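Local coordinates for Tat (Twin-arginine translocation) pathway signal sequence containing protein (Mycobacterium tuberculosis, PDB 5IMU) that is of unknown function; this C-terminal part of a probably Tat-exported mycobacterial protein joins an alpha/beta/alpha sandwich to a helix bundle, with a potassium ion bound, at residues 43-55 with 65-79. Sequence-based numbering, arbitrary orientation.
Sequences TTLLVTDLAGGWI and VTLLEPTARRRDADV. With K (potassium ion), chain B.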
loop_
_atom_site.group_PDB
_atom_site.type_symbol
_atom_site.label_atom_id
_atom_site.label_comp_id
_atom_site.label_asym_id
_atom_site.label_seq_id
_atom_site.Cartn_x
_atom_site.Cartn_y
_atom_site.Cartn_z
ATOM N N THR A 43 8.615 -11.653 -12.788
ATOM C CA THR A 43 7.746 -10.692 -12.117
ATOM C C THR A 43 7.139 -11.331 -10.872
ATOM O O THR A 43 6.386 -12.305 -10.972
ATOM C CB THR A 43 6.642 -10.205 -13.053
ATOM O OG1 THR A 43 7.227 -9.588 -14.208
ATOM C CG2 THR A 43 5.748 -9.193 -12.341
ATOM N N THR A 44 7.462 -10.778 -9.704
ATOM C CA THR A 44 6.883 -11.211 -8.437
ATOM C C THR A 44 5.824 -10.196 -8.020
ATOM O O THR A 44 6.141 -9.037 -7.735
ATOM C CB THR A 44 7.955 -11.352 -7.358
ATOM O OG1 THR A 44 8.946 -12.298 -7.783
ATOM C CG2 THR A 44 7.335 -11.827 -6.052
ATOM N N LEU A 45 4.570 -10.635 -7.984
ATOM C CA LEU A 45 3.437 -9.781 -7.649
ATOM C C LEU A 45 3.094 -9.941 -6.175
ATOM O O LEU A 45 3.011 -11.067 -5.676
ATOM C CB LEU A 45 2.226 -10.135 -8.515
ATOM C CG LEU A 45 0.926 -9.372 -8.262
ATOM C CD1 LEU A 45 1.081 -7.906 -8.631
ATOM C CD2 LEU A 45 -0.215 -10.009 -9.037
ATOM N N LEU A 46 2.893 -8.820 -5.482
ATOM C CA LEU A 46 2.585 -8.809 -4.056
ATOM C C LEU A 46 1.282 -8.058 -3.821
ATOM O O LEU A 46 1.098 -6.950 -4.339
ATOM C CB LEU A 46 3.715 -8.158 -3.254
ATOM C CG LEU A 46 3.472 -8.028 -1.750
ATOM C CD1 LEU A 46 3.315 -9.393 -1.098
ATOM C CD2 LEU A 46 4.594 -7.248 -1.098
ATOM N N VAL A 47 0.381 -8.657 -3.038
ATOM C CA VAL A 47 -0.938 -8.082 -2.801
ATOM C C VAL A 47 -1.333 -8.237 -1.338
ATOM O O VAL A 47 -0.846 -9.119 -0.625
ATOM C CB VAL A 47 -2.029 -8.728 -3.687
ATOM C CG1 VAL A 47 -1.677 -8.618 -5.165
ATOM C CG2 VAL A 47 -2.255 -10.181 -3.285
ATOM N N THR A 48 -2.218 -7.344 -0.899
ATOM C CA THR A 48 -3.091 -7.555 0.244
ATOM C C THR A 48 -4.505 -7.204 -0.198
ATOM O O THR A 48 -4.701 -6.465 -1.166
ATOM C CB THR A 48 -2.689 -6.704 1.459
ATOM O OG1 THR A 48 -3.652 -6.879 2.507
ATOM C CG2 THR A 48 -2.627 -5.231 1.081
ATOM N N ASP A 49 -5.497 -7.746 0.504
ATOM C CA ASP A 49 -6.889 -7.468 0.172
ATOM C C ASP A 49 -7.458 -6.302 0.972
ATOM O O ASP A 49 -8.683 -6.129 1.016
ATOM C CB ASP A 49 -7.746 -8.723 0.363
ATOM C CG ASP A 49 -7.783 -9.205 1.804
ATOM O OD1 ASP A 49 -7.014 -8.688 2.644
ATOM O OD2 ASP A 49 -8.589 -10.113 2.098
ATOM N N LEU A 50 -6.593 -5.498 1.597
ATOM C CA LEU A 50 -7.057 -4.349 2.371
ATOM C C LEU A 50 -7.873 -3.392 1.510
ATOM O O LEU A 50 -8.930 -2.911 1.936
ATOM C CB LEU A 50 -5.861 -3.627 2.993
ATOM C CG LEU A 50 -6.123 -2.366 3.824
ATOM C CD1 LEU A 50 -6.943 -2.680 5.069
ATOM C CD2 LEU A 50 -4.810 -1.691 4.200
ATOM N N ALA A 51 -7.409 -3.112 0.291
ATOM C CA ALA A 51 -8.105 -2.173 -0.582
ATOM C C ALA A 51 -7.726 -2.352 -2.048
ATOM O O ALA A 51 -7.143 -1.449 -2.655
ATOM C CB ALA A 51 -7.825 -0.734 -0.142
ATOM N N GLY A 52 -8.050 -3.511 -2.622
ATOM C CA GLY A 52 -7.937 -3.727 -4.054
ATOM C C GLY A 52 -6.536 -3.793 -4.620
ATOM O O GLY A 52 -6.381 -3.747 -5.844
ATOM N N GLY A 53 -5.511 -3.905 -3.781
ATOM C CA GLY A 53 -4.130 -3.945 -4.235
ATOM C C GLY A 53 -3.260 -2.829 -3.697
ATOM O O GLY A 53 -2.037 -2.854 -3.910
ATOM N N TRP A 54 -3.846 -1.848 -3.019
ATOM C CA TRP A 54 -3.079 -0.789 -2.381
ATOM C C TRP A 54 -2.258 -1.359 -1.229
ATOM O O TRP A 54 -2.705 -2.259 -0.513
ATOM C CB TRP A 54 -4.041 0.292 -1.886
ATOM C CG TRP A 54 -3.430 1.459 -1.176
ATOM C CD1 TRP A 54 -2.713 2.479 -1.733
ATOM C CD2 TRP A 54 -3.535 1.758 0.222
ATOM N NE1 TRP A 54 -2.346 3.382 -0.761
ATOM C CE2 TRP A 54 -2.840 2.963 0.447
ATOM C CE3 TRP A 54 -4.144 1.118 1.307
ATOM C CZ2 TRP A 54 -2.733 3.542 1.715
ATOM C CZ3 TRP A 54 -4.038 1.692 2.565
ATOM C CH2 TRP A 54 -3.338 2.890 2.758
ATOM N N ILE A 55 -1.046 -0.846 -1.063
ATOM C CA ILE A 55 -0.149 -1.255 0.016
ATOM C C ILE A 55 -0.038 -0.098 0.994
ATOM O O ILE A 55 0.347 1.012 0.594
ATOM C CB ILE A 55 1.234 -1.669 -0.514
ATOM C CG1 ILE A 55 1.102 -2.690 -1.648
ATOM C CG2 ILE A 55 2.081 -2.242 0.614
ATOM C CD1 ILE A 55 0.303 -3.924 -1.283
ATOM N N VAL A 65 9.668 -6.410 -6.124
ATOM C CA VAL A 65 8.277 -6.848 -6.180
ATOM C C VAL A 65 7.491 -5.876 -7.048
ATOM O O VAL A 65 7.835 -4.695 -7.178
ATOM C CB VAL A 65 7.636 -6.982 -4.779
ATOM C CG1 VAL A 65 8.406 -7.984 -3.932
ATOM C CG2 VAL A 65 7.543 -5.629 -4.085
ATOM N N THR A 66 6.423 -6.385 -7.654
ATOM C CA THR A 66 5.534 -5.609 -8.505
ATOM C C THR A 66 4.153 -5.582 -7.869
ATOM O O THR A 66 3.733 -6.561 -7.244
ATOM C CB THR A 66 5.467 -6.209 -9.918
ATOM O OG1 THR A 66 6.772 -6.176 -10.511
ATOM C CG2 THR A 66 4.507 -5.434 -10.803
ATOM N N LEU A 67 3.456 -4.460 -8.013
ATOM C CA LEU A 67 2.152 -4.269 -7.400
ATOM C C LEU A 67 1.060 -4.257 -8.461
ATOM O O LEU A 67 1.309 -3.996 -9.642
ATOM C CB LEU A 67 2.116 -2.958 -6.605
ATOM C CG LEU A 67 3.230 -2.771 -5.572
ATOM C CD1 LEU A 67 3.147 -1.391 -4.935
ATOM C CD2 LEU A 67 3.175 -3.861 -4.511
ATOM N N LEU A 68 -0.163 -4.551 -8.025
ATOM C CA LEU A 68 -1.316 -4.387 -8.897
ATOM C C LEU A 68 -1.477 -2.920 -9.268
ATOM O O LEU A 68 -1.281 -2.027 -8.439
ATOM C CB LEU A 68 -2.592 -4.893 -8.216
ATOM C CG LEU A 68 -2.769 -6.389 -7.957
ATOM C CD1 LEU A 68 -4.016 -6.625 -7.118
ATOM C CD2 LEU A 68 -2.849 -7.162 -9.265
ATOM N N GLU A 69 -1.829 -2.670 -10.523
ATOM C CA GLU A 69 -2.048 -1.306 -10.963
ATOM C C GLU A 69 -3.374 -0.784 -10.410
ATOM O O GLU A 69 -4.297 -1.562 -10.149
ATOM C CB GLU A 69 -2.035 -1.232 -12.488
ATOM C CG GLU A 69 -0.675 -1.559 -13.089
ATOM C CD GLU A 69 -0.628 -1.357 -14.588
ATOM O OE1 GLU A 69 -1.577 -1.783 -15.279
ATOM O OE2 GLU A 69 0.359 -0.766 -15.076
ATOM N N PRO A 70 -3.491 0.534 -10.201
ATOM C CA PRO A 70 -4.735 1.073 -9.637
ATOM C C PRO A 70 -5.893 1.012 -10.619
ATOM O O PRO A 70 -5.996 1.831 -11.537
ATOM C CB PRO A 70 -4.368 2.519 -9.284
ATOM C CG PRO A 70 -3.255 2.855 -10.205
ATOM C CD PRO A 70 -2.479 1.583 -10.411
ATOM N N THR A 71 -6.759 0.022 -10.429
ATOM C CA THR A 71 -8.008 -0.106 -11.160
ATOM C C THR A 71 -9.055 -0.609 -10.178
ATOM O O THR A 71 -8.724 -1.279 -9.196
ATOM C CB THR A 71 -7.866 -1.064 -12.359
ATOM O OG1 THR A 71 -6.857 -0.568 -13.247
ATOM C CG2 THR A 71 -9.174 -1.188 -13.133
ATOM N N ALA A 72 -10.314 -0.251 -10.424
ATOM C CA ALA A 72 -11.401 -0.720 -9.576
ATOM C C ALA A 72 -11.464 -2.243 -9.584
ATOM O O ALA A 72 -11.529 -2.870 -10.645
ATOM C CB ALA A 72 -12.731 -0.132 -10.046
ATOM N N ARG A 73 -11.428 -2.833 -8.393
ATOM C CA ARG A 73 -11.543 -4.273 -8.226
ATOM C C ARG A 73 -12.614 -4.566 -7.188
ATOM O O ARG A 73 -12.835 -3.780 -6.262
ATOM C CB ARG A 73 -10.212 -4.903 -7.811
ATOM C CG ARG A 73 -9.215 -4.947 -8.947
ATOM C CD ARG A 73 -7.911 -5.610 -8.554
ATOM N NE ARG A 73 -6.922 -5.446 -9.613
ATOM C CZ ARG A 73 -6.115 -4.396 -9.723
ATOM N NH1 ARG A 73 -6.169 -3.419 -8.828
ATOM N NH2 ARG A 73 -5.252 -4.322 -10.725
ATOM N N ARG A 74 -13.279 -5.706 -7.356
ATOM C CA ARG A 74 -14.424 -6.014 -6.516
ATOM C C ARG A 74 -14.001 -6.191 -5.064
ATOM O O ARG A 74 -12.905 -6.677 -4.761
ATOM C CB ARG A 74 -15.151 -7.263 -7.018
ATOM C CG ARG A 74 -14.315 -8.516 -6.998
ATOM C CD ARG A 74 -15.175 -9.767 -7.080
ATOM N NE ARG A 74 -16.025 -9.826 -8.266
ATOM C CZ ARG A 74 -17.346 -9.973 -8.232
ATOM N NH1 ARG A 74 -17.978 -10.077 -7.070
ATOM N NH2 ARG A 74 -18.037 -10.024 -9.362
ATOM N N ARG A 75 -14.900 -5.776 -4.171
ATOM C CA ARG A 75 -14.623 -5.732 -2.744
ATOM C C ARG A 75 -14.265 -7.104 -2.186
ATOM O O ARG A 75 -13.418 -7.214 -1.293
ATOM C CB ARG A 75 -15.848 -5.180 -2.033
ATOM C CG ARG A 75 -16.378 -3.908 -2.649
ATOM C CD ARG A 75 -15.746 -2.705 -2.055
ATOM N NE ARG A 75 -16.099 -2.531 -0.638
ATOM C CZ ARG A 75 -15.385 -2.963 0.395
ATOM N NH1 ARG A 75 -14.237 -3.612 0.188
ATOM N NH2 ARG A 75 -15.814 -2.712 1.610
ATOM N N ASP A 76 -14.890 -8.154 -2.706
ATOM C CA ASP A 76 -14.876 -9.480 -2.101
ATOM C C ASP A 76 -13.747 -10.368 -2.606
ATOM O O ASP A 76 -13.685 -11.536 -2.213
ATOM C CB ASP A 76 -16.219 -10.159 -2.360
ATOM C CG ASP A 76 -16.555 -10.211 -3.834
ATOM O OD1 ASP A 76 -17.044 -9.196 -4.373
ATOM O OD2 ASP A 76 -16.325 -11.270 -4.455
ATOM N N ALA A 77 -12.869 -9.855 -3.460
ATOM C CA ALA A 77 -11.769 -10.661 -3.972
ATOM C C ALA A 77 -10.735 -10.890 -2.878
ATOM O O ALA A 77 -10.277 -9.942 -2.235
ATOM C CB ALA A 77 -11.127 -9.980 -5.180
ATOM N N ASP A 78 -10.377 -12.153 -2.659
ATOM C CA ASP A 78 -9.371 -12.494 -1.668
ATOM C C ASP A 78 -7.977 -12.398 -2.290
ATOM O O ASP A 78 -7.816 -12.125 -3.482
ATOM C CB ASP A 78 -9.646 -13.881 -1.084
ATOM C CG ASP A 78 -9.303 -15.007 -2.044
ATOM O OD1 ASP A 78 -9.376 -14.806 -3.273
ATOM O OD2 ASP A 78 -8.954 -16.107 -1.567
ATOM N N VAL A 79 -6.950 -12.625 -1.466
ATOM C CA VAL A 79 -5.576 -12.445 -1.926
ATOM C C VAL A 79 -5.237 -13.412 -3.051
ATOM O O VAL A 79 -4.451 -13.081 -3.947
ATOM C CB VAL A 79 -4.593 -12.585 -0.746
ATOM C CG1 VAL A 79 -4.745 -11.411 0.207
ATOM C CG2 VAL A 79 -4.813 -13.904 -0.017
HETATM K K K B . 8.687 -8.119 -9.929
HETATM O O HOH W 1 -0.737 -5.015 -5.301
HETATM O O HOH W 2 -7.838 -12.590 1.358
HETATM O O HOH W 3 -11.027 -10.246 0.766
HETATM O O HOH W 4 10.603 -7.725 -12.155
#
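L68 sets its two methyls against different partners of 43-55: CD1 lies 3.6 Å from V47 CG1, while CD2 meets L45 CD2, the two leucines crossing at about a right angle. With CG anti to its own backbone N (chi1 178°), L45 also brings CD1 against the L67-L68 peptide, 3.6 Å from L68 N. CD1 of L68 reaches the glycine pair as well, 3.9 Å from G53 CA. L67 CD2 packs on I55 CG1 at 3.7 Å, the two side chains slanting across each other. Farther along, V79 at the start of helix 79-83 covers V47 and D49.

Two backbone hydrogen bonds, T66 N to T44 O (2.7 Å) and L46 N to T66 O, join the strands. Where they part, a water takes over, accepting from L68 N and donating to L46 O and G53 O. The guanidinium of R73 holds E69 O end-on through NH1 and NH2, in its own plane, with L68 CB above one face, toward its rim; NH1 adds a weak bond to G52 O. D49 OD2 receives two waters, which lead to V79 N and A77 O, while OD1 bonds Y178. At the other end T66 OG1 binds potassium at 2.8 Å; N64 O and a water are further ligands, and T44 also belongs to the site. The short, weakly bonded strand 65-67 runs parallel to 44-48 as an outermost strand of the four-stranded mixed sheet in the alpha/beta/alpha sandwich.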